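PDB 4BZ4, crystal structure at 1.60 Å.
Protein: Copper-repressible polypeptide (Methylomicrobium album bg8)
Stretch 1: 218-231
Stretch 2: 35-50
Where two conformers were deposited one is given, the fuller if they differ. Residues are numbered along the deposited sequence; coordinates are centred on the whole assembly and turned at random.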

ATOM      1  N   PRO A 218      15.566  -0.256   7.821  1.00 12.81           N
ATOM      2  CA  PRO A 218      15.548   0.461   9.091  1.00 13.92           C
ATOM      3  C   PRO A 218      14.159   0.567   9.619  1.00 14.41           C
ATOM      4  O   PRO A 218      13.203   0.498   8.855  1.00 12.19           O
ATOM      5  CB  PRO A 218      16.159   1.829   8.743  1.00 14.40           C
ATOM      6  CG  PRO A 218      16.869   1.636   7.440  1.00 13.12           C
ATOM      7  CD  PRO A 218      16.038   0.575   6.716  1.00 12.87           C
ATOM      8  N   ALA A 219      14.001   0.688  10.932  1.00 14.88           N
ATOM      9  CA  ALA A 219      12.687   0.900  11.550  1.00 15.75           C
ATOM     10  C   ALA A 219      12.176   2.334  11.404  1.00 15.76           C
ATOM     11  O   ALA A 219      11.034   2.636  11.845  1.00 19.82           O
ATOM     12  CB  ALA A 219      12.763   0.551  13.045  1.00 16.28           C
ATOM     13  N   THR A 220      12.968   3.256  10.841  1.00 16.32           N
ATOM     14  CA  THR A 220      12.545   4.623  10.651  1.00 15.75           C
ATOM     15  C   THR A 220      11.251   4.718   9.902  1.00 15.73           C
ATOM     16  O   THR A 220      11.107   4.036   8.836  1.00 17.37           O
ATOM     17  CB  THR A 220      13.611   5.434   9.882  1.00 15.54           C
ATOM     18  OG1 THR A 220      14.912   5.175  10.437  1.00 15.12           O
ATOM     19  CG2 THR A 220      13.291   6.885   9.889  1.00 15.11           C
ATOM     20  N   ALA A 221      10.326   5.507  10.456  1.00 18.62           N
ATOM     21  CA  ALA A 221       9.026   5.742   9.827  1.00 19.76           C
ATOM     22  C   ALA A 221       9.113   7.089   9.102  1.00 18.31           C
ATOM     23  O   ALA A 221       9.576   8.097   9.627  1.00 22.05           O
ATOM     24  CB  ALA A 221       7.897   5.719  10.859  1.00 23.91           C
ATOM     25  N   HIS A 222       8.760   7.062   7.822  1.00 14.03           N
ATOM     26  CA  HIS A 222       8.809   8.212   6.940  1.00 13.10           C
ATOM     27  C   HIS A 222       7.430   8.625   6.502  1.00 13.12           C
ATOM     28  O   HIS A 222       6.574   7.814   6.324  1.00 14.08           O
ATOM     29  CB  HIS A 222       9.602   7.825   5.703  1.00 12.78           C
ATOM     30  CG  HIS A 222      11.008   7.474   5.994  1.00 13.49           C
ATOM     31  ND1 HIS A 222      11.936   8.410   6.411  1.00 13.21           N
ATOM     32  CD2 HIS A 222      11.663   6.300   5.915  1.00 13.56           C
ATOM     33  CE1 HIS A 222      13.096   7.815   6.569  1.00 12.27           C
ATOM     34  NE2 HIS A 222      12.960   6.543   6.252  1.00 13.17           N
ATOM     35  N   THR A 223       7.182   9.914   6.443  1.00 14.05           N
ATOM     36  CA  THR A 223       5.856  10.420   6.103  1.00 14.62           C
ATOM     37  C   THR A 223       5.582  10.413   4.620  1.00 13.06           C
ATOM     38  O   THR A 223       6.433  10.853   3.861  1.00 13.28           O
ATOM     39  CB  THR A 223       5.712  11.845   6.596  1.00 16.67           C
ATOM     40  OG1 THR A 223       5.747  11.811   8.035  1.00 16.80           O
ATOM     41  CG2 THR A 223       4.389  12.407   6.183  1.00 18.70           C
ATOM     42  N   VAL A 224       4.441   9.823   4.248  1.00 13.71           N
ATOM     43  CA  VAL A 224       3.883   9.937   2.905  1.00 13.18           C
ATOM     44  C   VAL A 224       2.514  10.575   2.997  1.00 13.20           C
ATOM     45  O   VAL A 224       1.621  10.087   3.656  1.00 12.74           O
ATOM     46  CB  VAL A 224       3.716   8.543   2.245  1.00 14.08           C
ATOM     47  CG1 VAL A 224       3.150   8.650   0.828  1.00 14.75           C
ATOM     48  CG2 VAL A 224       5.024   7.831   2.176  1.00 15.78           C
ATOM     49  N   HIS A 225       2.355  11.700   2.331  1.00 14.23           N
ATOM     50  CA  HIS A 225       1.089  12.367   2.242  1.00 14.86           C
ATOM     51  C   HIS A 225       0.190  11.705   1.175  1.00 13.15           C
ATOM     52  O   HIS A 225       0.638  11.508   0.043  1.00 13.24           O
ATOM     53  CB  HIS A 225       1.303  13.817   1.883  1.00 16.92           C
ATOM     54  CG  HIS A 225       0.048  14.642   1.947  1.00 19.49           C
ATOM     55  ND1 HIS A 225      -0.526  15.040   3.143  1.00 22.57           N
ATOM     56  CD2 HIS A 225      -0.730  15.172   0.967  1.00 23.39           C
ATOM     57  CE1 HIS A 225      -1.632  15.721   2.890  1.00 22.19           C
ATOM     58  NE2 HIS A 225      -1.760  15.848   1.578  1.00 23.90           N
ATOM     59  N   VAL A 226      -1.063  11.496   1.558  1.00 12.70           N
ATOM     60  CA  VAL A 226      -2.037  10.774   0.731  1.00 13.70           C
ATOM     61  C   VAL A 226      -3.244  11.618   0.449  1.00 14.66           C
ATOM     62  O   VAL A 226      -3.866  12.122   1.395  1.00 14.54           O
ATOM     63  CB  VAL A 226      -2.487   9.475   1.404  1.00 14.42           C
ATOM     64  CG1 VAL A 226      -3.496   8.690   0.549  1.00 14.95           C
ATOM     65  CG2 VAL A 226      -1.280   8.649   1.762  1.00 16.74           C
ATOM     66  N   GLU A 227      -3.643  11.732  -0.824  1.00 13.36           N
ATOM     67  CA  GLU A 227      -4.808  12.497  -1.153  1.00 14.64           C
ATOM     68  C   GLU A 227      -5.672  11.559  -1.991  1.00 15.56           C
ATOM     69  O   GLU A 227      -5.172  11.045  -3.018  1.00 15.89           O
ATOM     70  CB  GLU A 227      -4.394  13.746  -1.907  0.65 17.08           C
ATOM     71  CG  GLU A 227      -5.507  14.578  -2.540  0.65 21.57           C
ATOM     72  CD  GLU A 227      -6.388  15.226  -1.488  0.65 25.71           C
ATOM     73  OE1 GLU A 227      -5.810  15.770  -0.515  0.65 33.92           O
ATOM     74  OE2 GLU A 227      -7.627  15.192  -1.640  0.65 26.56           O
ATOM     75  N   VAL A 228      -6.914  11.391  -1.586  1.00 13.75           N
ATOM     76  CA  VAL A 228      -7.870  10.536  -2.353  1.00 15.45           C
ATOM     77  C   VAL A 228      -8.894  11.446  -3.022  1.00 18.16           C
ATOM     78  O   VAL A 228      -9.571  12.206  -2.301  1.00 17.17           O
ATOM     79  CB  VAL A 228      -8.578   9.500  -1.451  1.00 15.37           C
ATOM     80  CG1 VAL A 228      -9.489   8.564  -2.288  1.00 17.44           C
ATOM     81  CG2 VAL A 228      -7.558   8.699  -0.711  1.00 15.43           C
ATOM     82  N   SER A 229      -9.011  11.376  -4.370  1.00 17.79           N
ATOM     83  CA  SER A 229      -9.940  12.229  -5.145  1.00 19.94           C
ATOM     84  C   SER A 229     -11.145  11.408  -5.353  1.00 21.67           C
ATOM     85  O   SER A 229     -11.154  10.511  -6.275  1.00 18.59           O
ATOM     86  CB  SER A 229      -9.341  12.662  -6.473  1.00 20.28           C
ATOM     87  OG  SER A 229      -8.166  13.388  -6.251  1.00 22.55           O
ATOM     88  N   ILE A 230     -12.150  11.698  -4.482  1.00 20.77           N
ATOM     89  CA  ILE A 230     -13.438  11.055  -4.495  1.00 22.19           C
ATOM     90  C   ILE A 230     -14.432  11.766  -5.373  1.00 22.90           C
ATOM     91  O   ILE A 230     -14.692  12.942  -5.163  1.00 25.98           O
ATOM     92  CB  ILE A 230     -13.996  10.915  -3.074  1.00 22.32           C
ATOM     93  CG1 ILE A 230     -12.928  10.261  -2.198  1.00 23.88           C
ATOM     94  CG2 ILE A 230     -15.262  10.051  -3.105  1.00 27.12           C
ATOM     95  CD1 ILE A 230     -13.244  10.128  -0.737  1.00 23.23           C
ATOM     96  N   PRO A 231     -15.021  11.065  -6.324  1.00 19.50           N
ATOM     97  CA  PRO A 231     -15.900  11.805  -7.231  1.00 20.59           C
ATOM     98  C   PRO A 231     -17.233  12.210  -6.625  1.00 25.13           C
ATOM     99  O   PRO A 231     -17.610  11.653  -5.601  1.00 25.59           O
ATOM    100  CB  PRO A 231     -16.138  10.842  -8.361  1.00 21.04           C
ATOM    101  CG  PRO A 231     -15.541   9.570  -7.995  1.00 20.41           C
ATOM    102  CD  PRO A 231     -14.892   9.644  -6.684  1.00 18.82           C
ATOM    103  OXT PRO A 231     -17.965  13.069  -7.179  1.00 26.84           O
TER
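Stretch 2, residues 35-50: FFDKNNTSADMTVRAY

The apolar centre of the contact lies on the face that carries H222, V224 and V226 opposite V47, M45 and A43. V226 touches two partners: its CG2 is 3.9 Å from SD of M45, whose side chain is extended beyond a chi1 of m, and its CG1 is 3.9 Å from CZ of F36. V228 CG2 lies over the face of the F36 ring, 3.7 Å from CD2, a CH-pi contact. Farther along, V224 CG2 meets V47 CG2 at 4.0 Å. The strand of stretch 2 through S42 to T46 runs antiparallel to the strand of stretch 1 through T223 to S229; the N-to-C directions make an angle of 144°, the axes approach to 4.5 Å, and the contact buries 1100 Å² in all. Paired backbone hydrogen bonds fix the register: V226 N to A43 O (2.8 Å) and A43 N to V226 O (3.0 Å), V224 N to M45 O (2.7 Å) and M45 N to V224 O (2.9 Å), H222 N to V47 O (2.8 Å) and V47 N to H222 O (2.9 Å). V228 N adds a nearly straight bond to T41 O (2.8 Å). Before the strand, the type I turn D37 to N40 lies against I230, whose CD1 is 3.5 Å from C of D37. R48 lays its guanidinium over A219, CZ to CA 3.4 Å, and water 1 accepts from A49 N (2.8 Å), within hydrogen-bonding reach of T220 O (2.7 Å). The polar edge is the other face, where T223, H225 and E227 stand beside T46, D44 and S42. There H225 ND1 donates to D44 OD1 (2.8 Å), which lies at the edge of the imidazole, and T41 OG1 donates to E227 OE2 (3.0 Å).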

ATOM      1  N   PHE A  35      -9.211   6.115   7.700  1.00 18.58           N
ATOM      2  CA  PHE A  35     -10.418   6.083   6.882  1.00 20.27           C
ATOM      3  C   PHE A  35     -10.542   7.427   6.139  1.00 20.37           C
ATOM      4  O   PHE A  35     -10.214   8.496   6.675  1.00 22.89           O
ATOM      5  CB  PHE A  35     -11.651   5.816   7.769  1.00 19.77           C
ATOM      6  CG  PHE A  35     -11.740   4.416   8.190  1.00 18.84           C
ATOM      7  CD1 PHE A  35     -10.848   3.880   9.130  1.00 22.90           C
ATOM      8  CD2 PHE A  35     -12.675   3.605   7.586  1.00 21.20           C
ATOM      9  CE1 PHE A  35     -10.915   2.537   9.456  1.00 22.94           C
ATOM     10  CE2 PHE A  35     -12.744   2.282   7.922  1.00 23.09           C
ATOM     11  CZ  PHE A  35     -11.859   1.750   8.821  1.00 23.90           C
ATOM     12  N   PHE A  36     -10.998   7.367   4.900  1.00 17.40           N
ATOM     13  CA  PHE A  36     -11.158   8.560   4.108  1.00 17.48           C
ATOM     14  C   PHE A  36     -12.590   8.671   3.698  1.00 16.76           C
ATOM     15  O   PHE A  36     -13.274   7.677   3.607  1.00 18.86           O
ATOM     16  CB  PHE A  36     -10.319   8.492   2.801  1.00 16.48           C
ATOM     17  CG  PHE A  36      -8.825   8.462   3.014  1.00 16.61           C
ATOM     18  CD1 PHE A  36      -8.170   7.271   3.385  1.00 15.45           C
ATOM     19  CD2 PHE A  36      -8.068   9.566   2.833  1.00 15.27           C
ATOM     20  CE1 PHE A  36      -6.827   7.276   3.662  1.00 14.16           C
ATOM     21  CE2 PHE A  36      -6.678   9.546   3.055  1.00 17.90           C
ATOM     22  CZ  PHE A  36      -6.058   8.369   3.437  1.00 15.78           C
ATOM     23  N   ASP A  37     -13.074   9.894   3.464  1.00 17.54           N
ATOM     24  CA  ASP A  37     -14.339  10.127   2.820  1.00 18.25           C
ATOM     25  C   ASP A  37     -14.362  11.527   2.239  1.00 18.87           C
ATOM     26  O   ASP A  37     -13.357  12.210   2.287  1.00 17.45           O
ATOM     27  CB  ASP A  37     -15.522   9.871   3.795  1.00 21.60           C
ATOM     28  CG  ASP A  37     -15.671  10.955   4.841  1.00 21.38           C
ATOM     29  OD1 ASP A  37     -15.019  12.040   4.820  1.00 20.52           O
ATOM     30  OD2 ASP A  37     -16.573  10.686   5.699  1.00 26.04           O
ATOM     31  N   LYS A  38     -15.497  11.937   1.678  1.00 19.71           N
ATOM     32  CA  LYS A  38     -15.536  13.212   0.949  1.00 21.70           C
ATOM     33  C   LYS A  38     -15.142  14.441   1.789  1.00 20.96           C
ATOM     34  O   LYS A  38     -14.741  15.472   1.237  1.00 23.36           O
ATOM     35  CB  LYS A  38     -16.918  13.449   0.341  1.00 23.65           C
ATOM     36  CG  LYS A  38     -17.944  13.761   1.401  1.00 27.38           C
ATOM     37  CD  LYS A  38     -19.356  13.810   0.859  1.00 33.33           C
ATOM     38  CE  LYS A  38     -20.275  14.054   2.047  1.00 36.26           C
ATOM     39  NZ  LYS A  38     -21.704  13.903   1.732  1.00 42.06           N
ATOM     40  N   ASN A  39     -15.266  14.343   3.106  1.00 21.46           N
ATOM     41  CA  ASN A  39     -14.872  15.424   4.004  1.00 24.84           C
ATOM     42  C   ASN A  39     -13.543  15.201   4.664  1.00 23.29           C
ATOM     43  O   ASN A  39     -13.120  15.972   5.529  1.00 21.94           O
ATOM     44  CB  ASN A  39     -15.884  15.516   5.164  1.00 26.43           C
ATOM     45  CG  ASN A  39     -17.286  15.859   4.700  1.00 29.02           C
ATOM     46  OD1 ASN A  39     -18.251  15.127   4.968  1.00 35.40           O
ATOM     47  ND2 ASN A  39     -17.400  16.940   3.970  1.00 28.13           N
ATOM     48  N   ASN A  40     -12.881  14.092   4.312  1.00 20.52           N
ATOM     49  CA  ASN A  40     -11.631  13.705   4.926  1.00 19.60           C
ATOM     50  C   ASN A  40     -10.822  13.000   3.817  1.00 18.86           C
ATOM     51  O   ASN A  40     -10.750  11.781   3.802  1.00 16.71           O
ATOM     52  CB  ASN A  40     -11.872  12.703   6.022  1.00 20.53           C
ATOM     53  CG  ASN A  40     -12.642  13.288   7.199  1.00 21.87           C
ATOM     54  OD1 ASN A  40     -12.053  13.912   8.093  1.00 24.19           O
ATOM     55  ND2 ASN A  40     -13.939  13.066   7.213  1.00 23.14           N
ATOM     56  N   THR A  41     -10.256  13.806   2.935  1.00 17.96           N
ATOM     57  CA  THR A  41      -9.702  13.258   1.687  1.00 17.06           C
ATOM     58  C   THR A  41      -8.220  13.083   1.772  1.00 16.84           C
ATOM     59  O   THR A  41      -7.599  12.628   0.811  1.00 16.42           O
ATOM     60  CB  THR A  41     -10.029  14.170   0.480  1.00 20.18           C
ATOM     61  OG1 THR A  41      -9.451  15.446   0.692  1.00 18.40           O
ATOM     62  CG2 THR A  41     -11.506  14.385   0.295  1.00 22.48           C
ATOM     63  N   SER A  42      -7.595  13.494   2.875  1.00 16.81           N
ATOM     64  CA  SER A  42      -6.125  13.533   2.908  1.00 19.66           C
ATOM     65  C   SER A  42      -5.608  13.040   4.254  1.00 19.73           C
ATOM     66  O   SER A  42      -6.330  13.070   5.255  1.00 19.54           O
ATOM     67  CB  SER A  42      -5.615  14.919   2.604  1.00 22.23           C
ATOM     68  OG  SER A  42      -5.756  15.816   3.704  1.00 24.01           O
ATOM     69  N   ALA A  43      -4.394  12.544   4.273  1.00 18.17           N
ATOM     70  CA  ALA A  43      -3.800  12.065   5.508  1.00 17.34           C
ATOM     71  C   ALA A  43      -2.310  11.976   5.352  1.00 18.00           C
ATOM     72  O   ALA A  43      -1.760  11.896   4.220  1.00 17.51           O
ATOM     73  CB  ALA A  43      -4.377  10.726   5.920  1.00 18.38           C
ATOM     74  N   ASP A  44      -1.610  11.988   6.461  1.00 15.53           N
ATOM     75  CA  ASP A  44      -0.200  11.708   6.448  1.00 17.06           C
ATOM     76  C   ASP A  44      -0.054  10.342   7.022  1.00 19.49           C
ATOM     77  O   ASP A  44      -0.561  10.055   8.118  1.00 24.09           O
ATOM     78  CB  ASP A  44       0.613  12.722   7.272  1.00 20.23           C
ATOM     79  CG  ASP A  44       0.643  14.052   6.650  1.00 23.42           C
ATOM     80  OD1 ASP A  44       0.808  14.173   5.424  1.00 21.51           O
ATOM     81  OD2 ASP A  44       0.425  15.011   7.412  1.00 29.30           O
ATOM     82  N   MET A  45       0.547   9.459   6.272  1.00 15.05           N
ATOM     83  CA  MET A  45       0.817   8.096   6.699  1.00 16.06           C
ATOM     84  C   MET A  45       2.317   7.965   6.878  1.00 17.74           C
ATOM     85  O   MET A  45       3.117   8.778   6.382  1.00 20.61           O
ATOM     86  CB  MET A  45       0.364   7.100   5.662  1.00 18.46           C
ATOM     87  CG  MET A  45      -1.101   7.055   5.476  1.00 18.23           C
ATOM     88  SD  MET A  45      -1.541   5.740   4.307  1.00 22.64           S
ATOM     89  CE  MET A  45      -3.296   5.868   4.504  1.00 24.20           C
ATOM     90  N   THR A  46       2.726   7.022   7.703  1.00 18.49           N
ATOM     91  CA  THR A  46       4.133   6.817   8.012  1.00 18.67           C
ATOM     92  C   THR A  46       4.450   5.393   7.665  1.00 18.09           C
ATOM     93  O   THR A  46       3.702   4.458   8.008  1.00 24.34           O
ATOM     94  CB  THR A  46       4.520   7.081   9.511  1.00 21.40           C
ATOM     95  OG1 THR A  46       3.699   6.300  10.373  1.00 24.70           O
ATOM     96  CG2 THR A  46       4.304   8.537   9.854  1.00 22.40           C
ATOM     97  N   VAL A  47       5.507   5.199   6.907  1.00 14.89           N
ATOM     98  CA  VAL A  47       5.857   3.861   6.463  1.00 13.22           C
ATOM     99  C   VAL A  47       7.366   3.711   6.487  1.00 11.73           C
ATOM    100  O   VAL A  47       8.139   4.708   6.435  1.00 14.20           O
ATOM    101  CB  VAL A  47       5.410   3.675   5.007  1.00 14.41           C
ATOM    102  CG1 VAL A  47       3.930   3.980   4.937  1.00 15.81           C
ATOM    103  CG2 VAL A  47       6.200   4.509   4.067  1.00 13.59           C
ATOM    104  N   ARG A  48       7.826   2.460   6.535  1.00 10.50           N
ATOM    105  CA  ARG A  48       9.220   2.172   6.396  1.00 11.52           C
ATOM    106  C   ARG A  48       9.661   2.226   4.924  1.00 12.17           C
ATOM    107  O   ARG A  48       8.852   1.991   4.014  1.00 11.41           O
ATOM    108  CB  ARG A  48       9.604   0.802   6.973  1.00 11.62           C
ATOM    109  CG  ARG A  48       9.473   0.658   8.477  1.00 14.28           C
ATOM    110  CD  ARG A  48      10.269  -0.567   8.867  1.00 15.15           C
ATOM    111  NE  ARG A  48      10.016  -1.026  10.204  1.00 17.32           N
ATOM    112  CZ  ARG A  48      10.815  -1.899  10.847  1.00 15.85           C
ATOM    113  NH1 ARG A  48      11.901  -2.397  10.271  1.00 17.86           N
ATOM    114  NH2 ARG A  48      10.482  -2.277  12.060  1.00 19.43           N
ATOM    115  N   ALA A  49      10.943   2.475   4.724  1.00 11.10           N
ATOM    116  CA  ALA A  49      11.515   2.666   3.362  1.00 11.31           C
ATOM    117  C   ALA A  49      11.437   1.432   2.496  1.00 10.96           C
ATOM    118  O   ALA A  49      11.409   1.576   1.269  1.00 11.44           O
ATOM    119  CB  ALA A  49      12.907   3.240   3.383  1.00 13.45           C
ATOM    120  N   TYR A  50      11.389   0.263   3.096  1.00 10.00           N
ATOM    121  CA  TYR A  50      11.298  -1.032   2.366  1.00 10.54           C
ATOM    122  C   TYR A  50       9.958  -1.714   2.601  1.00  9.76           C
ATOM    123  O   TYR A  50       9.804  -2.898   2.268  1.00 11.17           O
ATOM    124  CB  TYR A  50      12.414  -1.977   2.832  1.00 11.38           C
ATOM    125  CG  TYR A  50      13.793  -1.616   2.415  1.00 12.40           C
ATOM    126  CD1 TYR A  50      14.535  -0.644   3.117  1.00 13.17           C
ATOM    127  CD2 TYR A  50      14.353  -2.156   1.302  1.00 11.80           C
ATOM    128  CE1 TYR A  50      15.799  -0.314   2.682  1.00 13.47           C
ATOM    129  CE2 TYR A  50      15.615  -1.860   0.887  1.00 13.08           C
ATOM    130  CZ  TYR A  50      16.344  -0.902   1.625  1.00 13.10           C
ATOM    131  OH  TYR A  50      17.643  -0.566   1.207  1.00 16.66           O
TER
HETATM  132  O   HOH W   1      12.658   2.857   6.943  1.00 12.98           O
HETATM  133  O   HOH W   2      12.637   0.008   5.911  1.00 12.28           O